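Local coordinates for uncharacterized protein (Anabaena variabilis, PDB 3OT2) that is of uncharacterized function but is probably a nuclease, with a putative restriction endonuclease domain of the PD-(D/E)XK superfamily, at residues G137-P142 with F148-Q153; I62-L67 with G96-I101; S51-V56 with W108-L113. All blocks are in the same frame, centred on the assembly; numbering follows the deposited sequence.

How the contacts relate
From the N terminus, residues 51-56 near the end of helix 40-57 come first. Contact 3 pairs them with strand 108-112 and so closes a long loop. Contact 2 falls within that loop: edge strand 63-67 meets residues 96-101, which lie between strands 82-86 and 108-112. Contact 1 follows after both and closes only a short hairpin turn. All three reach the same mixed sheet. Contact 2 lies at one edge, contact 3 ties a helix to the middle, and contact 1 joins the next strands across. Contacts 3 and 1 share a strand border, where Trp138 N hydrogen-bonds to Thr109 O. Contacts 2 and 3 meet where Asn54 OD1 accepts a hydrogen bond from Ala65 N.

Contact 1: residues G137-P142 with F148-Q153; sequences GWLIDP and FVYRPQ
A beta hairpin brings Gly137, Trp138 and Leu139 against Tyr150, Val149 and Phe148. The strands run antiparallel, at 164° between their directions. Gly137 and Tyr150 form one hydrogen-bonded pair. Gly137 N donates to Tyr150 O at 2.8 Å, and Tyr150 N returns a bond to Gly137 O. Leu139 and Phe148 form the next such pair, with Leu139 N at 2.9 Å from Phe148 O. Between them, Trp138 and Val149 are a non-hydrogen-bonded pair. Trp138 CA sends a CA-H...O contact to Phe148 O at 3.4 Å.

The hairpin belongs to a mixed sheet consistent with a PD-(D/E)XK nuclease fold. Its first strand also pairs in parallel with strand 108-112. Trp138 and Val149 lie side by side on one face, where Val149 CG2 is 3.9 Å from Trp138 CD1. Trp138 NE1 donates to Pro167 O, and the indole packs edge-to-face with Trp108.

Leu139, Phe148 and Tyr150 share the other face. Helix 119-131 partly covers it, and Phe148 packs on Thr120 of the second subunit, at the dimer contact. Leu139 CB meets Phe148 CB at 4.1 Å and the edge of the Tyr150 ring at CE1, 3.9 Å away. Tyr150 CG is anti to its carbonyl carbon (chi1 -67°), which sets the ring beside its own backbone N, an edge turned to Leu139 and Gly137. Gly137 O lies in the ring plane, 3.9 Å from Tyr150 CD1.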
loop_
_atom_site.group_PDB
_atom_site.type_symbol
_atom_site.label_atom_id
_atom_site.label_comp_id
_atom_site.label_asym_id
_atom_site.label_seq_id
_atom_site.Cartn_x
_atom_site.Cartn_y
_atom_site.Cartn_z
ATOM N N GLY A 137 -9.725 7.522 0.588
ATOM C CA GLY A 137 -8.337 7.850 0.855
ATOM C C GLY A 137 -7.578 7.934 -0.451
ATOM O O GLY A 137 -7.832 7.153 -1.371
ATOM N N TRP A 138 -6.686 8.923 -0.563
ATOM C CA TRP A 138 -5.743 9.062 -1.664
ATOM C C TRP A 138 -4.335 8.951 -1.136
ATOM O O TRP A 138 -3.981 9.667 -0.196
ATOM C CB TRP A 138 -5.857 10.444 -2.359
ATOM C CG TRP A 138 -6.865 10.599 -3.467
ATOM C CD1 TRP A 138 -7.900 9.772 -3.787
ATOM C CD2 TRP A 138 -6.964 11.727 -4.337
ATOM N NE1 TRP A 138 -8.596 10.281 -4.858
ATOM C CE2 TRP A 138 -8.032 11.480 -5.225
ATOM C CE3 TRP A 138 -6.202 12.904 -4.493
ATOM C CZ2 TRP A 138 -8.367 12.369 -6.259
ATOM C CZ3 TRP A 138 -6.528 13.780 -5.518
ATOM C CH2 TRP A 138 -7.603 13.513 -6.386
ATOM N N LEU A 139 -3.526 8.087 -1.743
ATOM C CA LEU A 139 -2.104 8.007 -1.432
ATOM C C LEU A 139 -1.390 8.421 -2.708
ATOM O O LEU A 139 -1.408 7.684 -3.699
ATOM C CB LEU A 139 -1.647 6.623 -0.911
ATOM C CG LEU A 139 -0.122 6.459 -0.708
ATOM C CD1 LEU A 139 0.462 7.576 0.129
ATOM C CD2 LEU A 139 0.200 5.128 -0.091
ATOM N N ILE A 140 -0.850 9.636 -2.710
ATOM C CA ILE A 140 -0.151 10.219 -3.863
ATOM C C ILE A 140 1.339 9.927 -3.731
ATOM O O ILE A 140 1.939 10.217 -2.696
ATOM C CB ILE A 140 -0.414 11.757 -3.996
ATOM C CG1 ILE A 140 -1.916 12.059 -4.188
ATOM C CG2 ILE A 140 0.470 12.380 -5.135
ATOM C CD1 ILE A 140 -2.305 13.542 -4.054
ATOM N N ASP A 141 1.923 9.342 -4.775
ATOM C CA ASP A 141 3.351 9.039 -4.824
ATOM C C ASP A 141 3.981 9.909 -5.925
ATOM O O ASP A 141 3.936 9.516 -7.092
ATOM C CB ASP A 141 3.591 7.538 -5.080
ATOM C CG ASP A 141 5.063 7.151 -5.117
ATOM O OD1 ASP A 141 5.918 8.046 -5.310
ATOM O OD2 ASP A 141 5.364 5.979 -4.890
ATOM N N PRO A 142 4.544 11.089 -5.587
ATOM C CA PRO A 142 5.094 11.978 -6.641
ATOM C C PRO A 142 6.163 11.310 -7.493
ATOM O O PRO A 142 6.077 11.402 -8.716
ATOM C CB PRO A 142 5.661 13.167 -5.856
ATOM C CG PRO A 142 4.795 13.205 -4.619
ATOM C CD PRO A 142 4.612 11.737 -4.265
ATOM N N PHE A 148 -2.875 5.921 -5.334
ATOM C CA PHE A 148 -3.633 4.769 -4.849
ATOM C C PHE A 148 -4.910 5.308 -4.271
ATOM O O PHE A 148 -4.871 6.278 -3.498
ATOM C CB PHE A 148 -2.871 3.950 -3.798
ATOM C CG PHE A 148 -1.652 3.216 -4.298
ATOM C CD1 PHE A 148 -1.779 2.101 -5.112
ATOM C CD2 PHE A 148 -0.377 3.641 -3.950
ATOM C CE1 PHE A 148 -0.644 1.399 -5.552
ATOM C CE2 PHE A 148 0.758 2.918 -4.368
ATOM C CZ PHE A 148 0.608 1.805 -5.165
ATOM N N VAL A 149 -6.038 4.727 -4.661
ATOM C CA VAL A 149 -7.368 5.136 -4.197
ATOM C C VAL A 149 -7.919 4.044 -3.276
ATOM O O VAL A 149 -8.025 2.878 -3.670
ATOM C CB VAL A 149 -8.314 5.451 -5.383
ATOM C CG1 VAL A 149 -9.763 5.616 -4.905
ATOM C CG2 VAL A 149 -7.853 6.708 -6.126
ATOM N N TYR A 150 -8.299 4.449 -2.062
ATOM C CA TYR A 150 -8.830 3.584 -1.023
ATOM C C TYR A 150 -10.301 3.907 -0.721
ATOM O O TYR A 150 -10.607 5.044 -0.409
ATOM C CB TYR A 150 -8.002 3.788 0.256
ATOM C CG TYR A 150 -6.573 3.313 0.158
ATOM C CD1 TYR A 150 -5.574 4.134 -0.361
ATOM C CD2 TYR A 150 -6.210 2.049 0.610
ATOM C CE1 TYR A 150 -4.250 3.703 -0.432
ATOM C CE2 TYR A 150 -4.888 1.607 0.538
ATOM C CZ TYR A 150 -3.917 2.432 0.005
ATOM O OH TYR A 150 -2.627 1.973 -0.061
ATOM N N ARG A 151 -11.187 2.899 -0.816
ATOM C CA ARG A 151 -12.614 3.013 -0.506
ATOM C C ARG A 151 -12.972 1.929 0.502
ATOM O O ARG A 151 -12.327 0.864 0.482
ATOM C CB ARG A 151 -13.475 2.882 -1.767
ATOM C CG ARG A 151 -13.338 4.019 -2.771
ATOM C CD ARG A 151 -14.134 3.615 -3.979
ATOM N NE ARG A 151 -14.462 4.711 -4.868
ATOM C CZ ARG A 151 -14.060 4.815 -6.135
ATOM N NH1 ARG A 151 -13.232 3.913 -6.655
ATOM N NH2 ARG A 151 -14.482 5.821 -6.889
ATOM N N PRO A 152 -13.944 2.148 1.420
ATOM C CA PRO A 152 -14.248 1.095 2.403
ATOM C C PRO A 152 -14.662 -0.216 1.748
ATOM O O PRO A 152 -15.435 -0.219 0.793
ATOM C CB PRO A 152 -15.412 1.689 3.214
ATOM C CG PRO A 152 -15.325 3.126 3.009
ATOM C CD PRO A 152 -14.831 3.322 1.627
ATOM N N GLN A 153 -14.084 -1.323 2.242
ATOM C CA GLN A 153 -14.355 -2.699 1.830
ATOM C C GLN A 153 -14.094 -2.934 0.325
ATOM O O GLN A 153 -14.650 -3.856 -0.258
ATOM C CB GLN A 153 -15.802 -3.112 2.197
ATOM C CG GLN A 153 -16.009 -3.456 3.669
ATOM C CD GLN A 153 -16.156 -2.227 4.523
ATOM O OE1 GLN A 153 -17.115 -1.451 4.392
ATOM N NE2 GLN A 153 -15.194 -2.016 5.407
#

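Contact 2: residues I62-L67 with G96-I101; sequences IARAFL and GEIANI
Strand 63-67 and the loop segment 96-101 stay well apart as backbones. Their nearest CA atoms, those of Arg64 and Ile98, are 10.8 Å apart. No hydrogen bond joins the two segments. The strand is an outermost one of the mixed sheet, and the loop connects strands 82-86 and 108-112. Side chains alone bridge the gap, at the protein surface.

Ile98 points toward the strand and supplies one methyl, CD1. Its CG1 is anti to the carbonyl carbon (chi1 -60°), and the chain beyond is extended, so CD1 reaches furthest out.

Arg64 and Phe66 lie two residues apart and both reach toward the loop. Their neighbours Ala63 and Ala65 instead touch helix 40-57. Arg64 is extended from CG to NE, and Ile98 crosses it at a slant. Ile98 CD1 comes within 3.5 Å of Arg64 NH1 and 4.1 Å of Arg64 CD. This is a van der Waals contact, the methyl lying oblique to the guanidinium plane. Phe66 and Ile98 approach each other from opposite directions. Arg64 CG lies 3.6 Å above one face of the Phe66 ring, toward the rim. The ring edge takes the methyl: Ile98 CD1 lies in its plane, 3.9 Å from Phe66 CE1.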
loop_
_atom_site.group_PDB
_atom_site.type_symbol
_atom_site.label_atom_id
_atom_site.label_comp_id
_atom_site.label_asym_id
_atom_site.label_seq_id
_atom_site.Cartn_x
_atom_site.Cartn_y
_atom_site.Cartn_z
ATOM N N ILE A 62 -20.229 22.933 0.111
ATOM C CA ILE A 62 -20.358 21.472 -0.030
ATOM C C ILE A 62 -19.417 20.803 0.999
ATOM O O ILE A 62 -19.827 19.919 1.767
ATOM C CB ILE A 62 -20.044 21.010 -1.487
ATOM C CG1 ILE A 62 -21.103 21.561 -2.470
ATOM C CG2 ILE A 62 -19.953 19.462 -1.573
ATOM C CD1 ILE A 62 -20.667 21.622 -3.925
ATOM N N ALA A 63 -18.151 21.229 0.991
ATOM C CA ALA A 63 -17.111 20.689 1.865
ATOM C C ALA A 63 -15.983 21.680 1.997
ATOM O O ALA A 63 -15.991 22.708 1.319
ATOM C CB ALA A 63 -16.571 19.369 1.289
ATOM N N ARG A 64 -14.992 21.354 2.830
ATOM C CA ARG A 64 -13.799 22.186 3.012
ATOM C C ARG A 64 -12.575 21.294 3.194
ATOM O O ARG A 64 -12.614 20.329 3.987
ATOM C CB ARG A 64 -13.958 23.153 4.197
ATOM C CG ARG A 64 -12.774 24.127 4.328
ATOM C CD ARG A 64 -13.091 25.338 5.154
ATOM N NE ARG A 64 -11.866 26.125 5.347
ATOM C CZ ARG A 64 -11.803 27.275 6.013
ATOM N NH1 ARG A 64 -12.899 27.805 6.545
ATOM N NH2 ARG A 64 -10.648 27.912 6.139
ATOM N N ALA A 65 -11.499 21.608 2.432
ATOM C CA ALA A 65 -10.211 20.935 2.508
ATOM C C ALA A 65 -9.296 21.741 3.431
ATOM O O ALA A 65 -9.192 22.957 3.286
ATOM C CB ALA A 65 -9.595 20.806 1.123
ATOM N N PHE A 66 -8.657 21.061 4.384
ATOM C CA PHE A 66 -7.765 21.669 5.373
ATOM C C PHE A 66 -6.375 21.096 5.277
ATOM O O PHE A 66 -6.212 19.888 5.127
ATOM C CB PHE A 66 -8.287 21.428 6.804
ATOM C CG PHE A 66 -9.689 21.881 7.086
ATOM C CD1 PHE A 66 -9.941 23.179 7.505
ATOM C CD2 PHE A 66 -10.760 21.003 6.950
ATOM C CE1 PHE A 66 -11.237 23.591 7.768
ATOM C CE2 PHE A 66 -12.059 21.421 7.196
ATOM C CZ PHE A 66 -12.291 22.709 7.614
ATOM N N LEU A 67 -5.378 21.968 5.397
ATOM C CA LEU A 67 -3.970 21.611 5.425
ATOM C C LEU A 67 -3.562 21.239 6.815
ATOM O O LEU A 67 -3.803 22.026 7.737
ATOM C CB LEU A 67 -3.116 22.827 4.998
ATOM C CG LEU A 67 -2.859 23.023 3.523
ATOM C CD1 LEU A 67 -2.348 24.410 3.250
ATOM C CD2 LEU A 67 -1.803 22.109 3.058
ATOM N N GLY A 96 -20.753 29.665 15.440
ATOM C CA GLY A 96 -20.709 29.187 14.069
ATOM C C GLY A 96 -19.335 29.059 13.451
ATOM O O GLY A 96 -19.233 28.569 12.329
ATOM N N GLU A 97 -18.270 29.498 14.135
ATOM C CA GLU A 97 -16.947 29.353 13.554
ATOM C C GLU A 97 -16.458 27.920 13.752
ATOM O O GLU A 97 -16.914 27.222 14.673
ATOM C CB GLU A 97 -15.958 30.350 14.135
ATOM C CG GLU A 97 -15.390 29.943 15.456
ATOM C CD GLU A 97 -14.367 30.989 15.837
ATOM O OE1 GLU A 97 -14.785 32.150 16.026
ATOM O OE2 GLU A 97 -13.150 30.692 15.844
ATOM N N ILE A 98 -15.508 27.494 12.914
ATOM C CA ILE A 98 -14.970 26.136 12.989
ATOM C C ILE A 98 -14.241 25.955 14.330
ATOM O O ILE A 98 -13.555 26.866 14.786
ATOM C CB ILE A 98 -14.080 25.804 11.772
ATOM C CG1 ILE A 98 -14.909 25.919 10.450
ATOM C CG2 ILE A 98 -13.475 24.402 11.918
ATOM C CD1 ILE A 98 -14.132 25.761 9.107
ATOM N N ALA A 99 -14.478 24.802 14.968
ATOM C CA ALA A 99 -13.888 24.372 16.225
ATOM C C ALA A 99 -12.381 24.159 16.076
ATOM O O ALA A 99 -11.903 23.884 14.969
ATOM C CB ALA A 99 -14.541 23.068 16.666
ATOM N N ASN A 100 -11.635 24.253 17.186
ATOM C CA ASN A 100 -10.190 24.021 17.151
ATOM C C ASN A 100 -9.854 22.515 17.139
ATOM O O ASN A 100 -8.788 22.133 16.669
ATOM C CB ASN A 100 -9.506 24.700 18.343
ATOM C CG ASN A 100 -9.813 26.175 18.475
ATOM O OD1 ASN A 100 -10.341 26.636 19.487
ATOM N ND2 ASN A 100 -9.541 26.935 17.445
ATOM N N ILE A 101 -10.747 21.676 17.668
ATOM C CA ILE A 101 -10.529 20.234 17.828
ATOM C C ILE A 101 -11.488 19.446 16.940
ATOM O O ILE A 101 -12.676 19.742 16.882
ATOM C CB ILE A 101 -10.654 19.820 19.332
ATOM C CG1 ILE A 101 -9.770 20.681 20.273
ATOM C CG2 ILE A 101 -10.452 18.311 19.578
ATOM C CD1 ILE A 101 -8.167 20.567 20.211
#

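Contact 3: residues S51-V56 with W108-L113; sequences SVINSV and WTIEIL
Ile53 on helix 40-57 meets Trp108 and Ile110 on strand 108-112, all three buried. Ile53 CD1 does most of the touching. It faces Ile110 CD1 tip to tip at 3.4 Å, which is tighter than usual for two carbons. The same Ile53 CD1 makes an off-centre CH-pi contact with the six-membered ring of Trp108. It stands 4.2 Å from the ring centroid and 30° off the ring normal. Ile53 CG1 adds to this, lying 3.9 Å from Trp108 CH2. Ile53 CG2 comes to 4.1 Å from Trp108 CZ3.

Within the strand, Ile110 CD1 sits over one face of the Trp108 ring, 3.6 Å above its plane and offset to the rim. The methyl of Ile110 therefore touches both the indole and Ile53. Trp108 has its CG anti to the backbone N (chi1 179°), which carries the ring out to the helix. Ile53 arrives from the opposite direction.

Further out, Ile110 rests on Trp138 and Ile140 of strand 136-141. Backbone hydrogen bonds to Val84 and Ile82 hold strand 108-112 against strand 82-86 on its other side. Asn54 OD1 accepts a hydrogen bond from Ala65 N on edge strand 63-67, which ties the helix to the sheet there too. One bond is internal to the helix: Ser55 OG donates to Val52 O at 2.7 Å.

This is helix-on-sheet packing in the core, against the middle of the mixed sheet. No hydrogen bond crosses these segments; the join rests on buried apolar surface and on the close fit of methyls against the indole.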
loop_
_atom_site.group_PDB
_atom_site.type_symbol
_atom_site.label_atom_id
_atom_site.label_comp_id
_atom_site.label_asym_id
_atom_site.label_seq_id
_atom_site.Cartn_x
_atom_site.Cartn_y
_atom_site.Cartn_z
ATOM N N SER A 51 -6.031 23.906 -2.829
ATOM C CA SER A 51 -6.552 25.016 -3.612
ATOM C C SER A 51 -7.581 24.527 -4.645
ATOM O O SER A 51 -8.695 25.060 -4.709
ATOM C CB SER A 51 -5.392 25.739 -4.299
ATOM O OG SER A 51 -5.844 26.755 -5.179
ATOM N N VAL A 52 -7.225 23.481 -5.404
ATOM C CA VAL A 52 -8.084 22.928 -6.452
ATOM C C VAL A 52 -9.365 22.296 -5.824
ATOM O O VAL A 52 -10.467 22.592 -6.287
ATOM C CB VAL A 52 -7.288 21.953 -7.346
ATOM C CG1 VAL A 52 -8.212 21.153 -8.244
ATOM C CG2 VAL A 52 -6.284 22.720 -8.200
ATOM N N ILE A 53 -9.230 21.485 -4.758
ATOM C CA ILE A 53 -10.402 20.904 -4.098
ATOM C C ILE A 53 -11.344 22.015 -3.573
ATOM O O ILE A 53 -12.551 21.982 -3.850
ATOM C CB ILE A 53 -9.989 19.922 -2.968
ATOM C CG1 ILE A 53 -9.286 18.670 -3.572
ATOM C CG2 ILE A 53 -11.221 19.510 -2.110
ATOM C CD1 ILE A 53 -8.500 17.939 -2.580
ATOM N N ASN A 54 -10.799 23.001 -2.849
ATOM C CA ASN A 54 -11.617 24.074 -2.274
ATOM C C ASN A 54 -12.293 24.927 -3.354
ATOM O O ASN A 54 -13.458 25.317 -3.170
ATOM C CB ASN A 54 -10.807 24.942 -1.319
ATOM C CG ASN A 54 -10.725 24.359 0.071
ATOM O OD1 ASN A 54 -11.617 23.645 0.522
ATOM N ND2 ASN A 54 -9.683 24.700 0.812
ATOM N N SER A 55 -11.629 25.132 -4.517
ATOM C CA SER A 55 -12.247 25.899 -5.609
ATOM C C SER A 55 -13.542 25.207 -6.084
ATOM O O SER A 55 -14.476 25.885 -6.477
ATOM C CB SER A 55 -11.272 26.079 -6.776
ATOM O OG SER A 55 -11.125 24.864 -7.490
ATOM N N VAL A 56 -13.599 23.873 -5.960
ATOM C CA VAL A 56 -14.735 23.026 -6.347
ATOM C C VAL A 56 -15.772 22.891 -5.206
ATOM O O VAL A 56 -16.971 23.004 -5.480
ATOM C CB VAL A 56 -14.234 21.628 -6.842
ATOM C CG1 VAL A 56 -15.403 20.654 -7.085
ATOM C CG2 VAL A 56 -13.404 21.770 -8.114
ATOM N N TRP A 108 -12.651 12.633 3.299
ATOM C CA TRP A 108 -11.662 12.337 2.277
ATOM C C TRP A 108 -10.276 12.703 2.815
ATOM O O TRP A 108 -10.046 13.855 3.202
ATOM C CB TRP A 108 -12.026 13.112 0.992
ATOM C CG TRP A 108 -11.111 12.965 -0.198
ATOM C CD1 TRP A 108 -10.204 11.967 -0.446
ATOM C CD2 TRP A 108 -11.125 13.802 -1.365
ATOM N NE1 TRP A 108 -9.599 12.178 -1.669
ATOM C CE2 TRP A 108 -10.169 13.285 -2.264
ATOM C CE3 TRP A 108 -11.845 14.968 -1.730
ATOM C CZ2 TRP A 108 -9.911 13.893 -3.505
ATOM C CZ3 TRP A 108 -11.595 15.556 -2.968
ATOM C CH2 TRP A 108 -10.628 15.036 -3.827
ATOM N N THR A 109 -9.380 11.702 2.903
ATOM C CA THR A 109 -8.023 11.932 3.394
ATOM C C THR A 109 -7.050 11.849 2.222
ATOM O O THR A 109 -7.158 10.951 1.394
ATOM C CB THR A 109 -7.637 10.993 4.571
ATOM O OG1 THR A 109 -6.330 11.343 5.021
ATOM C CG2 THR A 109 -7.600 9.501 4.189
ATOM N N ILE A 110 -6.111 12.791 2.147
ATOM C CA ILE A 110 -5.098 12.784 1.090
ATOM C C ILE A 110 -3.726 12.829 1.737
ATOM O O ILE A 110 -3.443 13.725 2.526
ATOM C CB ILE A 110 -5.290 13.925 0.061
ATOM C CG1 ILE A 110 -6.683 13.837 -0.615
ATOM C CG2 ILE A 110 -4.159 13.925 -0.973
ATOM C CD1 ILE A 110 -7.161 15.097 -1.155
ATOM N N GLU A 111 -2.891 11.828 1.415
ATOM C CA GLU A 111 -1.530 11.712 1.902
ATOM C C GLU A 111 -0.597 11.775 0.729
ATOM O O GLU A 111 -0.840 11.133 -0.291
ATOM C CB GLU A 111 -1.324 10.407 2.689
ATOM C CG GLU A 111 -2.222 10.290 3.916
ATOM C CD GLU A 111 -1.803 11.094 5.140
ATOM O OE1 GLU A 111 -0.961 12.017 5.025
ATOM O OE2 GLU A 111 -2.346 10.809 6.225
ATOM N N ILE A 112 0.451 12.560 0.857
ATOM C CA ILE A 112 1.426 12.697 -0.220
ATOM C C ILE A 112 2.766 12.232 0.303
ATOM O O ILE A 112 3.247 12.759 1.308
ATOM C CB ILE A 112 1.475 14.158 -0.758
ATOM C CG1 ILE A 112 0.077 14.634 -1.207
ATOM C CG2 ILE A 112 2.482 14.299 -1.904
ATOM C CD1 ILE A 112 -0.190 16.107 -0.833
ATOM N N LEU A 113 3.367 11.243 -0.375
ATOM C CA LEU A 113 4.687 10.747 0.016
ATOM C C LEU A 113 5.773 11.774 -0.221
ATOM O O LEU A 113 5.685 12.608 -1.124
ATOM C CB LEU A 113 5.049 9.457 -0.739
ATOM C CG LEU A 113 4.143 8.241 -0.510
ATOM C CD1 LEU A 113 4.640 7.084 -1.339
ATOM C CD2 LEU A 113 4.077 7.871 0.987
#